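Local coordinates for protein ATP12 ATPase (Paracoccus denitrificans, PDB 2R31) that probably acts as a chaperone in the assembly of the F1 sector of ATP synthase, at residues W13-V27 and R43-W57. Numbering follows the deposited sequence. Where two conformers were deposited one is given.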
ATOM      1  N   TRP A  13      18.402  -6.339 -23.989  1.00 10.34           N
ATOM      2  CA  TRP A  13      19.461  -5.442 -23.553  1.00 10.07           C
ATOM      3  C   TRP A  13      20.525  -6.253 -22.847  1.00  9.36           C
ATOM      4  O   TRP A  13      20.262  -7.235 -22.182  1.00 12.12           O
ATOM      5  CB  TRP A  13      18.895  -4.347 -22.594  1.00 10.50           C
ATOM      6  CG  TRP A  13      18.267  -4.931 -21.368  1.00 10.42           C
ATOM      7  CD1 TRP A  13      18.856  -5.136 -20.141  1.00 11.88           C
ATOM      8  CD2 TRP A  13      16.945  -5.427 -21.236  1.00  9.62           C
ATOM      9  NE1 TRP A  13      17.970  -5.709 -19.263  1.00 11.27           N
ATOM     10  CE2 TRP A  13      16.799  -5.912 -19.886  1.00 10.04           C
ATOM     11  CE3 TRP A  13      15.817  -5.503 -22.071  1.00  9.83           C
ATOM     12  CZ2 TRP A  13      15.637  -6.466 -19.444  1.00 10.93           C
ATOM     13  CZ3 TRP A  13      14.657  -6.077 -21.581  1.00 10.66           C
ATOM     14  CH2 TRP A  13      14.588  -6.539 -20.294  1.00 11.49           C
ATOM     15  N   ALA A  14      21.744  -5.726 -22.909  1.00  9.11           N
ATOM     16  CA  ALA A  14      22.863  -6.319 -22.218  1.00  9.92           C
ATOM     17  C   ALA A  14      23.058  -5.718 -20.837  1.00 12.06           C
ATOM     18  O   ALA A  14      23.100  -6.442 -19.832  1.00 16.03           O
ATOM     19  CB  ALA A  14      24.149  -6.263 -23.068  1.00 11.76           C
ATOM     20  N   SER A  15      23.133  -4.395 -20.778  1.00 11.64           N
ATOM     21  CA  SER A  15      23.529  -3.669 -19.599  0.83 11.35           C
ATOM     22  C   SER A  15      22.365  -2.887 -18.973  1.00  9.42           C
ATOM     23  O   SER A  15      21.421  -2.500 -19.661  1.00  8.85           O
ATOM     24  CB  SER A  15      24.645  -2.647 -19.909  0.83 13.33           C
ATOM     25  OG  SER A  15      24.167  -1.537 -20.638  0.83 14.71           O
ATOM     26  N   VAL A  16      22.462  -2.655 -17.668  1.00  9.04           N
ATOM     27  CA  VAL A  16      21.497  -1.883 -16.901  1.00  8.46           C
ATOM     28  C   VAL A  16      22.304  -0.908 -16.017  1.00  8.81           C
ATOM     29  O   VAL A  16      23.301  -1.312 -15.401  1.00 12.16           O
ATOM     30  CB  VAL A  16      20.597  -2.741 -16.013  1.00  9.59           C
ATOM     31  CG1 VAL A  16      19.580  -1.901 -15.307  1.00 11.52           C
ATOM     32  CG2 VAL A  16      19.908  -3.809 -16.860  1.00  9.98           C
ATOM     33  N   GLY A  17      21.851   0.322 -15.906  1.00  9.21           N
ATOM     34  CA  GLY A  17      22.464   1.286 -14.980  1.00  9.90           C
ATOM     35  C   GLY A  17      21.415   2.362 -14.615  1.00  8.90           C
ATOM     36  O   GLY A  17      20.245   2.198 -14.963  1.00  9.05           O
ATOM     37  N   ILE A  18      21.875   3.396 -13.919  1.00  8.26           N
ATOM     38  CA  ILE A  18      21.007   4.480 -13.539  1.00  8.18           C
ATOM     39  C   ILE A  18      21.696   5.824 -13.812  1.00  8.23           C
ATOM     40  O   ILE A  18      22.920   5.878 -13.928  1.00 10.05           O
ATOM     41  CB  ILE A  18      20.549   4.390 -12.058  1.00  8.50           C
ATOM     42  CG1 ILE A  18      21.672   4.593 -11.050  1.00  9.73           C
ATOM     43  CG2 ILE A  18      19.817   3.050 -11.841  1.00  9.65           C
ATOM     44  CD1 ILE A  18      21.203   4.786  -9.628  1.00 12.71           C
ATOM     45  N   HIS A  19      20.938   6.898 -13.874  1.00  8.80           N
ATOM     46  CA  HIS A  19      21.471   8.235 -14.092  1.00  8.51           C
ATOM     47  C   HIS A  19      20.467   9.267 -13.640  1.00  8.88           C
ATOM     48  O   HIS A  19      19.278   9.142 -13.945  1.00  9.93           O
ATOM     49  CB  HIS A  19      21.751   8.419 -15.612  1.00  9.73           C
ATOM     50  CG  HIS A  19      22.275   9.773 -15.945  1.00 11.25           C
ATOM     51  ND1 HIS A  19      23.493  10.250 -15.509  1.00 14.92           N
ATOM     52  CD2 HIS A  19      21.680  10.787 -16.646  1.00 14.92           C
ATOM     53  CE1 HIS A  19      23.626  11.505 -15.949  1.00 17.64           C
ATOM     54  NE2 HIS A  19      22.550  11.864 -16.651  1.00 18.60           N
ATOM     55  N   LYS A  20      20.921  10.327 -12.949  1.00  8.55           N
ATOM     56  CA  LYS A  20      20.014  11.359 -12.468  0.66  8.34           C
ATOM     57  C   LYS A  20      19.768  12.434 -13.538  1.00  9.01           C
ATOM     58  O   LYS A  20      20.702  13.115 -13.981  1.00 11.36           O
ATOM     59  CB  LYS A  20      20.541  12.002 -11.175  0.66  9.62           C
ATOM     60  CG  LYS A  20      19.704  13.142 -10.635  0.66  9.08           C
ATOM     61  CD  LYS A  20      18.348  12.731 -10.116  0.66 10.72           C
ATOM     62  CE  LYS A  20      17.680  13.812  -9.326  0.66 12.46           C
ATOM     63  NZ  LYS A  20      17.428  15.100 -10.033  0.66 19.23           N
ATOM     64  N   GLU A  21      18.520  12.624 -13.927  1.00  9.43           N
ATOM     65  CA  GLU A  21      18.036  13.662 -14.839  1.00 10.04           C
ATOM     66  C   GLU A  21      17.363  14.723 -14.010  1.00  9.54           C
ATOM     67  O   GLU A  21      17.055  14.570 -12.812  1.00  9.29           O
ATOM     68  CB  GLU A  21      17.082  13.044 -15.865  1.00 11.93           C
ATOM     69  CG  GLU A  21      17.703  12.006 -16.788  1.00 13.04           C
ATOM     70  CD  GLU A  21      18.454  12.599 -17.953  1.00 14.32           C
ATOM     71  OE1 GLU A  21      18.344  13.808 -18.274  1.00 23.41           O
ATOM     72  OE2 GLU A  21      19.228  11.902 -18.625  1.00 17.70           O
ATOM     73  N   GLU A  22      17.008  15.853 -14.637  1.00 10.43           N
ATOM     74  CA  GLU A  22      16.342  16.949 -13.914  0.78  9.53           C
ATOM     75  C   GLU A  22      15.065  16.493 -13.273  1.00 10.15           C
ATOM     76  O   GLU A  22      14.727  16.902 -12.153  1.00 12.04           O
ATOM     77  CB  GLU A  22      16.128  18.114 -14.908  0.78 10.06           C
ATOM     78  CG  GLU A  22      15.415  19.304 -14.288  0.78 10.43           C
ATOM     79  CD  GLU A  22      15.592  20.607 -15.052  0.78  9.90           C
ATOM     80  OE1 GLU A  22      16.690  20.869 -15.645  0.78 10.08           O
ATOM     81  OE2 GLU A  22      14.608  21.439 -15.006  0.78 11.74           O
ATOM     82  N   GLY A  23      14.280  15.618 -13.947  1.00 11.12           N
ATOM     83  CA  GLY A  23      13.032  15.151 -13.400  1.00 11.68           C
ATOM     84  C   GLY A  23      13.091  14.027 -12.426  1.00 11.98           C
ATOM     85  O   GLY A  23      12.067  13.589 -11.862  1.00 14.76           O
ATOM     86  N   GLY A  24      14.276  13.498 -12.184  1.00 10.31           N
ATOM     87  CA  GLY A  24      14.474  12.368 -11.289  1.00 10.30           C
ATOM     88  C   GLY A  24      15.449  11.378 -11.879  1.00  9.09           C
ATOM     89  O   GLY A  24      16.048  11.564 -12.940  1.00  9.10           O
ATOM     90  N   TRP A  25      15.641  10.262 -11.169  1.00  8.82           N
ATOM     91  CA  TRP A  25      16.528   9.206 -11.624  1.00  8.12           C
ATOM     92  C   TRP A  25      15.873   8.410 -12.753  1.00  8.07           C
ATOM     93  O   TRP A  25      14.690   8.062 -12.681  1.00  8.46           O
ATOM     94  CB  TRP A  25      16.898   8.236 -10.496  1.00  9.51           C
ATOM     95  CG  TRP A  25      17.794   8.834  -9.464  1.00 12.43           C
ATOM     96  CD1 TRP A  25      17.434   9.572  -8.356  1.00 15.53           C
ATOM     97  CD2 TRP A  25      19.218   8.764  -9.453  1.00 14.74           C
ATOM     98  NE1 TRP A  25      18.549   9.937  -7.662  1.00 19.33           N
ATOM     99  CE2 TRP A  25      19.654   9.468  -8.325  1.00 17.76           C
ATOM    100  CE3 TRP A  25      20.154   8.204 -10.302  1.00 16.94           C
ATOM    101  CZ2 TRP A  25      21.015   9.606  -7.992  1.00 20.88           C
ATOM    102  CZ3 TRP A  25      21.490   8.323  -9.986  1.00 19.10           C
ATOM    103  CH2 TRP A  25      21.915   9.026  -8.841  1.00 21.71           C
ATOM    104  N   ALA A  26      16.677   8.102 -13.751  1.00  9.15           N
ATOM    105  CA  ALA A  26      16.313   7.213 -14.850  1.00  8.58           C
ATOM    106  C   ALA A  26      17.024   5.874 -14.655  1.00  7.76           C
ATOM    107  O   ALA A  26      18.117   5.780 -14.084  1.00  8.87           O
ATOM    108  CB  ALA A  26      16.728   7.810 -16.175  1.00  9.59           C
ATOM    109  N   VAL A  27      16.370   4.827 -15.181  1.00  7.94           N
ATOM    110  CA  VAL A  27      16.955   3.489 -15.265  1.00  7.46           C
ATOM    111  C   VAL A  27      17.268   3.224 -16.721  1.00  8.18           C
ATOM    112  O   VAL A  27      16.368   3.378 -17.560  1.00  9.67           O
ATOM    113  CB  VAL A  27      15.984   2.432 -14.707  1.00  8.13           C
ATOM    114  CG1 VAL A  27      16.528   1.000 -14.914  1.00  8.96           C
ATOM    115  CG2 VAL A  27      15.745   2.688 -13.216  1.00  9.18           C
ATOM    116  N   ARG A  43      10.787   8.424 -14.314  1.00  9.43           N
ATOM    117  CA  ARG A  43      11.676   9.232 -13.505  1.00  9.19           C
ATOM    118  C   ARG A  43      11.329   8.956 -12.037  1.00  9.03           C
ATOM    119  O   ARG A  43      10.162   8.975 -11.663  1.00 11.48           O
ATOM    120  CB  ARG A  43      11.589  10.713 -13.817  1.00 10.66           C
ATOM    121  CG  ARG A  43      12.095  11.051 -15.195  1.00 11.38           C
ATOM    122  CD  ARG A  43      13.597  10.883 -15.410  1.00 11.73           C
ATOM    123  NE  ARG A  43      13.970  11.267 -16.771  1.00 11.81           N
ATOM    124  CZ  ARG A  43      13.861  10.475 -17.845  1.00 11.41           C
ATOM    125  NH1 ARG A  43      13.434   9.231 -17.756  1.00 11.80           N
ATOM    126  NH2 ARG A  43      14.184  10.930 -19.053  1.00 13.88           N
ATOM    127  N   LEU A  44      12.352   8.684 -11.222  1.00  8.21           N
ATOM    128  CA  LEU A  44      12.158   8.208  -9.858  1.00  8.07           C
ATOM    129  C   LEU A  44      12.711   9.181  -8.827  1.00  7.74           C
ATOM    130  O   LEU A  44      13.707   9.876  -9.089  1.00  9.23           O
ATOM    131  CB  LEU A  44      12.887   6.868  -9.717  1.00  7.77           C
ATOM    132  CG  LEU A  44      12.524   5.852 -10.808  1.00  8.30           C
ATOM    133  CD1 LEU A  44      13.493   4.696 -10.701  1.00  8.94           C
ATOM    134  CD2 LEU A  44      11.081   5.401 -10.703  1.00  7.89           C
ATOM    135  N   PRO A  45      12.119   9.228  -7.647  1.00  7.42           N
ATOM    136  CA  PRO A  45      12.492  10.286  -6.679  1.00  7.70           C
ATOM    137  C   PRO A  45      13.790  10.041  -5.951  1.00  7.80           C
ATOM    138  O   PRO A  45      14.334  10.998  -5.373  1.00 10.23           O
ATOM    139  CB  PRO A  45      11.317  10.311  -5.700  1.00  8.92           C
ATOM    140  CG  PRO A  45      10.767   8.921  -5.784  1.00  9.28           C
ATOM    141  CD  PRO A  45      10.870   8.566  -7.230  1.00  7.56           C
ATOM    142  N   THR A  46      14.281   8.809  -5.886  0.92  7.40           N
ATOM    143  CA  THR A  46      15.447   8.461  -5.063  0.92  7.48           C
ATOM    144  C   THR A  46      16.382   7.547  -5.830  0.92  6.92           C
ATOM    145  O   THR A  46      15.985   6.712  -6.633  0.92  8.05           O
ATOM    146  CB  THR A  46      15.061   7.794  -3.724  0.92  7.48           C
ATOM    147  OG1 THR A  46      14.441   6.535  -4.080  0.92  7.83           O
ATOM    148  CG2 THR A  46      14.091   8.612  -2.910  0.92  7.94           C
ATOM    149  N   GLU A  47      17.661   7.639  -5.439  1.00  7.64           N
ATOM    150  CA  GLU A  47      18.679   6.715  -5.909  1.00  8.08           C
ATOM    151  C   GLU A  47      18.327   5.303  -5.448  1.00  7.11           C
ATOM    152  O   GLU A  47      18.497   4.337  -6.204  1.00  8.11           O
ATOM    153  CB  GLU A  47      20.066   7.115  -5.399  1.00  9.59           C
ATOM    154  CG  GLU A  47      21.162   6.259  -6.024  1.00 11.12           C
ATOM    155  CD  GLU A  47      22.489   6.276  -5.296  1.00 17.48           C
ATOM    156  OE1 GLU A  47      22.509   6.732  -4.113  1.00 30.21           O
ATOM    157  OE2 GLU A  47      23.499   5.822  -5.831  1.00 19.68           O
ATOM    158  N   ALA A  48      17.854   5.137  -4.220  1.00  7.68           N
ATOM    159  CA  ALA A  48      17.591   3.795  -3.682  1.00  7.60           C
ATOM    160  C   ALA A  48      16.537   3.099  -4.521  1.00  6.77           C
ATOM    161  O   ALA A  48      16.676   1.904  -4.823  1.00  7.40           O
ATOM    162  CB  ALA A  48      17.134   3.875  -2.242  1.00  8.66           C
ATOM    163  N   LEU A  49      15.455   3.798  -4.902  1.00  6.76           N
ATOM    164  CA  LEU A  49      14.465   3.167  -5.734  1.00  6.35           C
ATOM    165  C   LEU A  49      15.028   2.872  -7.132  1.00  5.83           C
ATOM    166  O   LEU A  49      14.765   1.800  -7.699  1.00  6.69           O
ATOM    167  CB  LEU A  49      13.181   4.003  -5.857  1.00  6.35           C
ATOM    168  CG  LEU A  49      12.108   3.379  -6.708  1.00  6.63           C
ATOM    169  CD1 LEU A  49      11.610   2.052  -6.154  1.00  7.09           C
ATOM    170  CD2 LEU A  49      10.919   4.297  -6.919  1.00  7.96           C
ATOM    171  N   ALA A  50      15.795   3.795  -7.695  1.00  6.40           N
ATOM    172  CA  ALA A  50      16.403   3.543  -9.014  1.00  6.63           C
ATOM    173  C   ALA A  50      17.285   2.333  -8.992  1.00  6.42           C
ATOM    174  O   ALA A  50      17.235   1.503  -9.912  1.00  7.24           O
ATOM    175  CB  ALA A  50      17.163   4.782  -9.478  1.00  7.67           C
ATOM    176  N   LEU A  51      18.143   2.171  -7.975  1.00  7.38           N
ATOM    177  CA  LEU A  51      19.014   1.004  -7.877  1.00  7.53           C
ATOM    178  C   LEU A  51      18.186  -0.273  -7.781  1.00  7.18           C
ATOM    179  O   LEU A  51      18.531  -1.296  -8.399  1.00  8.21           O
ATOM    180  CB  LEU A  51      19.958   1.119  -6.693  1.00  8.58           C
ATOM    181  CG  LEU A  51      21.064   2.157  -6.805  1.00  9.72           C
ATOM    182  CD1 LEU A  51      21.688   2.389  -5.431  1.00 12.61           C
ATOM    183  CD2 LEU A  51      22.099   1.744  -7.859  1.00 12.08           C
ATOM    184  N   ALA A  52      17.118  -0.261  -7.010  1.00  6.77           N
ATOM    185  CA  ALA A  52      16.298  -1.447  -6.812  1.00  7.12           C
ATOM    186  C   ALA A  52      15.520  -1.809  -8.069  1.00  6.83           C
ATOM    187  O   ALA A  52      15.343  -3.009  -8.386  1.00  7.43           O
ATOM    188  CB  ALA A  52      15.398  -1.244  -5.606  1.00  7.82           C
ATOM    189  N   ILE A  53      15.037  -0.831  -8.822  1.00  6.57           N
ATOM    190  CA  ILE A  53      14.391  -1.075 -10.105  1.00  6.66           C
ATOM    191  C   ILE A  53      15.437  -1.575 -11.101  1.00  6.72           C
ATOM    192  O   ILE A  53      15.169  -2.535 -11.860  1.00  7.67           O
ATOM    193  CB  ILE A  53      13.586   0.135 -10.588  1.00  6.41           C
ATOM    194  CG1 ILE A  53      12.340   0.257  -9.727  1.00  6.74           C
ATOM    195  CG2 ILE A  53      13.216   0.002 -12.071  1.00  7.10           C
ATOM    196  CD1 ILE A  53      11.473   1.462 -10.001  1.00  7.58           C
ATOM    197  N   ALA A  54      16.628  -0.994 -11.144  1.00  7.23           N
ATOM    198  CA  ALA A  54      17.682  -1.501 -11.997  1.00  7.72           C
ATOM    199  C   ALA A  54      17.946  -2.975 -11.702  1.00  7.53           C
ATOM    200  O   ALA A  54      18.136  -3.755 -12.635  1.00  8.30           O
ATOM    201  CB  ALA A  54      18.926  -0.660 -11.853  1.00  8.12           C
ATOM    202  N   GLU A  55      17.956  -3.373 -10.422  1.00  7.96           N
ATOM    203  CA  GLU A  55      18.134  -4.784 -10.089  0.55  8.72           C
ATOM    204  C   GLU A  55      17.055  -5.654 -10.705  1.00  8.27           C
ATOM    205  O   GLU A  55      17.308  -6.796 -11.139  1.00  9.11           O
ATOM    206  CB  GLU A  55      18.213  -4.994  -8.574  0.55  9.50           C
ATOM    207  CG  GLU A  55      19.426  -4.463  -7.851  0.55 11.59           C
ATOM    208  CD  GLU A  55      19.340  -4.433  -6.347  0.55 19.59           C
ATOM    209  OE1 GLU A  55      18.221  -4.523  -5.773  0.55 26.22           O
ATOM    210  OE2 GLU A  55      20.385  -4.289  -5.657  0.55 27.68           O
ATOM    211  N   GLU A  56      15.799  -5.195 -10.740  1.00  7.52           N
ATOM    212  CA  GLU A  56      14.719  -5.953 -11.376  1.00  7.60           C
ATOM    213  C   GLU A  56      15.017  -6.184 -12.857  1.00  7.48           C
ATOM    214  O   GLU A  56      14.833  -7.282 -13.384  1.00  9.11           O
ATOM    215  CB  GLU A  56      13.369  -5.270 -11.221  1.00  7.27           C
ATOM    216  CG  GLU A  56      12.885  -5.173  -9.792  1.00  7.64           C
ATOM    217  CD  GLU A  56      11.508  -4.570  -9.634  1.00  7.72           C
ATOM    218  OE1 GLU A  56      11.003  -3.881 -10.542  1.00  8.28           O
ATOM    219  OE2 GLU A  56      10.922  -4.783  -8.526  1.00  8.59           O
ATOM    220  N   TRP A  57      15.453  -5.159 -13.556  1.00  7.11           N
ATOM    221  CA  TRP A  57      15.720  -5.273 -14.998  1.00  7.52           C
ATOM    222  C   TRP A  57      17.014  -6.061 -15.283  1.00  8.20           C
ATOM    223  O   TRP A  57      17.073  -6.766 -16.269  1.00  9.76           O
ATOM    224  CB  TRP A  57      15.751  -3.846 -15.634  1.00  7.72           C
ATOM    225  CG  TRP A  57      14.318  -3.343 -15.686  1.00  7.37           C
ATOM    226  CD1 TRP A  57      13.625  -2.704 -14.697  1.00  8.04           C
ATOM    227  CD2 TRP A  57      13.385  -3.518 -16.734  1.00  7.44           C
ATOM    228  NE1 TRP A  57      12.353  -2.441 -15.062  1.00  8.26           N
ATOM    229  CE2 TRP A  57      12.157  -2.955 -16.330  1.00  7.86           C
ATOM    230  CE3 TRP A  57      13.432  -4.117 -18.011  1.00  8.72           C
ATOM    231  CZ2 TRP A  57      11.026  -2.963 -17.110  1.00  9.28           C
ATOM    232  CZ3 TRP A  57      12.322  -4.124 -18.777  1.00 10.10           C
ATOM    233  CH2 TRP A  57      11.115  -3.549 -18.364  1.00 10.72           C
TER
HETATM  234  O   HOH W   1      15.476  13.606 -19.475  1.00 27.48           O
HETATM  235  O   HOH W   2      13.792  14.494 -16.785  1.00  8.62           O
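Trp25 and Leu44 pair backbone to backbone where a beta hairpin, strands 16-21 and 24-29, meets the chain leading into helix 47-58. The helix packs across one face of this small antiparallel sheet; the axis of segment 47-57 runs nearly antiparallel to strand 16-21, at 160°. Trp25 N donates to Leu44 O at 2.9 Å, and Leu44 N donates back to Trp25 O at 2.8 Å. This single antiparallel bridge joins strand 24-29 to the residues just before the helix.

Carbon contacts make up most of the rest. The Trp25 ring lies between Lys20 CB over one face and Glu47 CA over the other. Glu47 CG makes a CH-pi contact, 4.1 Å from the centroid of the six-membered ring of Trp25. Losing the indole, as with an alanine here, is likely to open a gap between Lys20 CB and the first helical turn at Glu47. Ala50 and Ala54 let the strands come close: Ala54 CB touches Val16 CG1 and Ile18 CG2. With chi1 at 67°, Ile18 CG1 carries CD1 to Leu51 CD2 at 3.6 Å, while Ile18 CG2, anti to the carbonyl carbon, meets Ala50 and Ala54. Val27 CG2 meets Leu44 CD1 and Ile53 CG2.

Two waters link Arg43 to the type I turn from Glu21 to Gly24. One bridges Arg43 NH2 and, weakly, Glu21 OE1. A second joins Arg43 NE to Gly23 N. The Arg43 guanidinium lays one face over Ala26 CB.

At the far end, Trp13 and Trp57 meet obliquely, ring planes 54° apart. Trp57 NE1 bonds to Thr72 OG1, while Trp13 NE1 donates to Trp57 O at 3.3 Å, from above the carbonyl plane.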